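Side-chain contact in uncharacterized protein (Bordetella bronchiseptica RB50, PDB 3BE3), which is of unknown function but belongs to the DUF1653 family, whose members are grouped with SH3-like beta folds: residues B[6-10]-B[11-15]. Residues are numbered along the deposited sequence; the frame is centred on the assembly and turned at random.
With SO4 (sulfate ion), chain D.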
loop_
_atom_site.group_PDB
_atom_site.type_symbol
_atom_site.label_atom_id
_atom_site.label_comp_id
_atom_site.label_asym_id
_atom_site.label_seq_id
_atom_site.Cartn_x
_atom_site.Cartn_y
_atom_site.Cartn_z
ATOM N N GLN B 6 2.780 15.367 6.643
ATOM C CA GLN B 6 3.692 16.338 6.061
ATOM C C GLN B 6 5.162 16.073 6.380
ATOM O O GLN B 6 6.036 16.397 5.576
ATOM C CB GLN B 6 3.309 17.753 6.511
ATOM C CG GLN B 6 4.102 18.841 5.801
ATOM C CD GLN B 6 3.537 20.239 5.999
ATOM O OE1 GLN B 6 4.077 21.216 5.472
ATOM N NE2 GLN B 6 2.446 20.343 6.752
ATOM N N ASP B 7 5.442 15.489 7.544
ATOM C CA ASP B 7 6.825 15.213 7.922
ATOM C C ASP B 7 7.311 13.833 7.484
ATOM O O ASP B 7 8.493 13.519 7.604
ATOM C CB ASP B 7 7.013 15.368 9.438
ATOM C CG ASP B 7 6.793 16.802 9.914
ATOM O OD1 ASP B 7 7.331 17.737 9.275
ATOM O OD2 ASP B 7 6.091 16.996 10.929
ATOM N N PHE B 8 6.413 13.004 6.970
ATOM C CA PHE B 8 6.833 11.676 6.534
ATOM C C PHE B 8 7.723 11.760 5.303
ATOM O O PHE B 8 7.444 12.508 4.365
ATOM C CB PHE B 8 5.636 10.784 6.190
ATOM C CG PHE B 8 6.029 9.378 5.779
ATOM C CD1 PHE B 8 6.472 8.463 6.729
ATOM C CD2 PHE B 8 6.011 8.987 4.440
ATOM C CE1 PHE B 8 6.904 7.187 6.362
ATOM C CE2 PHE B 8 6.443 7.709 4.061
ATOM C CZ PHE B 8 6.890 6.807 5.024
ATOM N N ARG B 9 8.801 10.988 5.314
ATOM C CA ARG B 9 9.709 10.952 4.178
ATOM C C ARG B 9 9.819 9.523 3.668
ATOM O O ARG B 9 10.317 8.647 4.370
ATOM C CB ARG B 9 11.101 11.456 4.567
ATOM C CG ARG B 9 11.206 12.960 4.735
ATOM C CD ARG B 9 12.661 13.438 4.733
ATOM N NE ARG B 9 13.343 13.152 3.473
ATOM C CZ ARG B 9 14.590 13.532 3.188
ATOM N NH1 ARG B 9 15.302 14.217 4.073
ATOM N NH2 ARG B 9 15.128 13.225 2.018
ATOM N N PRO B 10 9.339 9.264 2.440
ATOM C CA PRO B 10 9.440 7.899 1.918
ATOM C C PRO B 10 10.910 7.607 1.654
ATOM O O PRO B 10 11.693 8.526 1.410
ATOM C CB PRO B 10 8.631 7.946 0.625
ATOM C CG PRO B 10 7.649 9.039 0.866
ATOM C CD PRO B 10 8.514 10.098 1.555
ATOM N N GLY B 11 11.275 6.334 1.709
ATOM C CA GLY B 11 12.661 5.954 1.492
ATOM C C GLY B 11 12.997 4.708 2.283
ATOM O O GLY B 11 12.105 3.967 2.685
ATOM N N VAL B 12 14.281 4.484 2.527
ATOM C CA VAL B 12 14.719 3.309 3.267
ATOM C C VAL B 12 14.709 3.535 4.772
ATOM O O VAL B 12 15.199 4.551 5.271
ATOM C CB VAL B 12 16.132 2.867 2.798
ATOM C CG1 VAL B 12 16.606 1.642 3.590
ATOM C CG2 VAL B 12 16.082 2.528 1.300
ATOM N N TYR B 13 14.115 2.584 5.482
ATOM C CA TYR B 13 14.012 2.639 6.932
ATOM C C TYR B 13 14.578 1.386 7.575
ATOM O O TYR B 13 14.459 0.287 7.027
ATOM C CB TYR B 13 12.548 2.771 7.367
ATOM C CG TYR B 13 11.957 4.155 7.226
ATOM C CD1 TYR B 13 11.562 4.649 5.995
ATOM C CD2 TYR B 13 11.794 4.972 8.337
ATOM C CE1 TYR B 13 11.015 5.929 5.867
ATOM C CE2 TYR B 13 11.247 6.243 8.223
ATOM C CZ TYR B 13 10.858 6.720 6.993
ATOM O OH TYR B 13 10.314 7.975 6.898
ATOM N N ARG B 14 15.188 1.552 8.743
ATOM C CA ARG B 14 15.709 0.413 9.482
ATOM C C ARG B 14 14.743 0.207 10.648
ATOM O O ARG B 14 14.580 1.095 11.485
ATOM C CB ARG B 14 17.114 0.695 10.025
ATOM C CG ARG B 14 17.722 -0.492 10.792
ATOM C CD ARG B 14 19.035 -0.105 11.460
ATOM N NE ARG B 14 18.862 0.965 12.437
ATOM C CZ ARG B 14 19.521 2.121 12.413
ATOM N NH1 ARG B 14 20.407 2.373 11.460
ATOM N NH2 ARG B 14 19.292 3.031 13.344
ATOM N N HIS B 15 14.076 -0.947 10.665
ATOM C CA HIS B 15 13.131 -1.306 11.723
ATOM C C HIS B 15 13.993 -1.528 12.971
ATOM O O HIS B 15 15.152 -1.934 12.858
ATOM C CB HIS B 15 12.372 -2.582 11.316
ATOM C CG HIS B 15 11.401 -3.078 12.344
ATOM N ND1 HIS B 15 11.676 -4.147 13.169
ATOM C CD2 HIS B 15 10.156 -2.656 12.678
ATOM C CE1 HIS B 15 10.643 -4.366 13.963
ATOM N NE2 HIS B 15 9.708 -3.474 13.685
HETATM S S SO4 D . 6.826 -4.585 15.584
HETATM O O1 SO4 D . 7.127 -3.325 14.874
HETATM O O2 SO4 D . 6.866 -4.334 17.038
HETATM O O3 SO4 D . 5.484 -5.054 15.210
HETATM O O4 SO4 D . 7.826 -5.604 15.228
HETATM O O HOH W 1 9.953 10.318 8.192
#
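Tyr13 reaches back from the first strand of an antiparallel sheet, consistent with membership of the SH3 clan, to close the loop that leads into it, its hydroxyl donating a hydrogen bond to the carbonyl of Arg9. Tyr13 OH and Arg9 O lie 2.6 Å apart, with the acceptor near the plane of the tyrosine ring, at its edge; the hydroxyl sits tilted from the carbonyl plane of Arg9, and the C=O...O angle is 137°. With CG anti to its own carbonyl carbon, the Tyr13 side chain leans obliquely back from the strand, carrying OH to the loop. There Phe8 packs beside the phenol end: the two planes are almost parallel, at 3°, yet slid so far that the rings hardly overlap. Phe8 CE1 makes the touch, 3.5 Å from Tyr13 OH. Phe8 also rests on Ala23 and Leu26 of strand 20-29, while Trp58 and Tyr74 meet the Tyr13 ring edge-to-face, so the tyrosine is buried among aromatic groups. Gly11 opens the strand with an extended backbone that would jam a CB against the carbonyl oxygen of Pro10. By contrast the outer rim is loosely packed: the Arg9 guanidinium leads away from the strand although its carbonyl is held, and Pro10 is exposed. At the far end of the strand, His15 NE2 donates an almost straight bond (176°) to a sulfate, probably from the crystallisation solution, which Tyr16, Arg53 and Arg71 also bind. Back at the loop, one water bridges the two segments, accepting from Arg9 N and donating to Tyr13 OH at 2.7 Å.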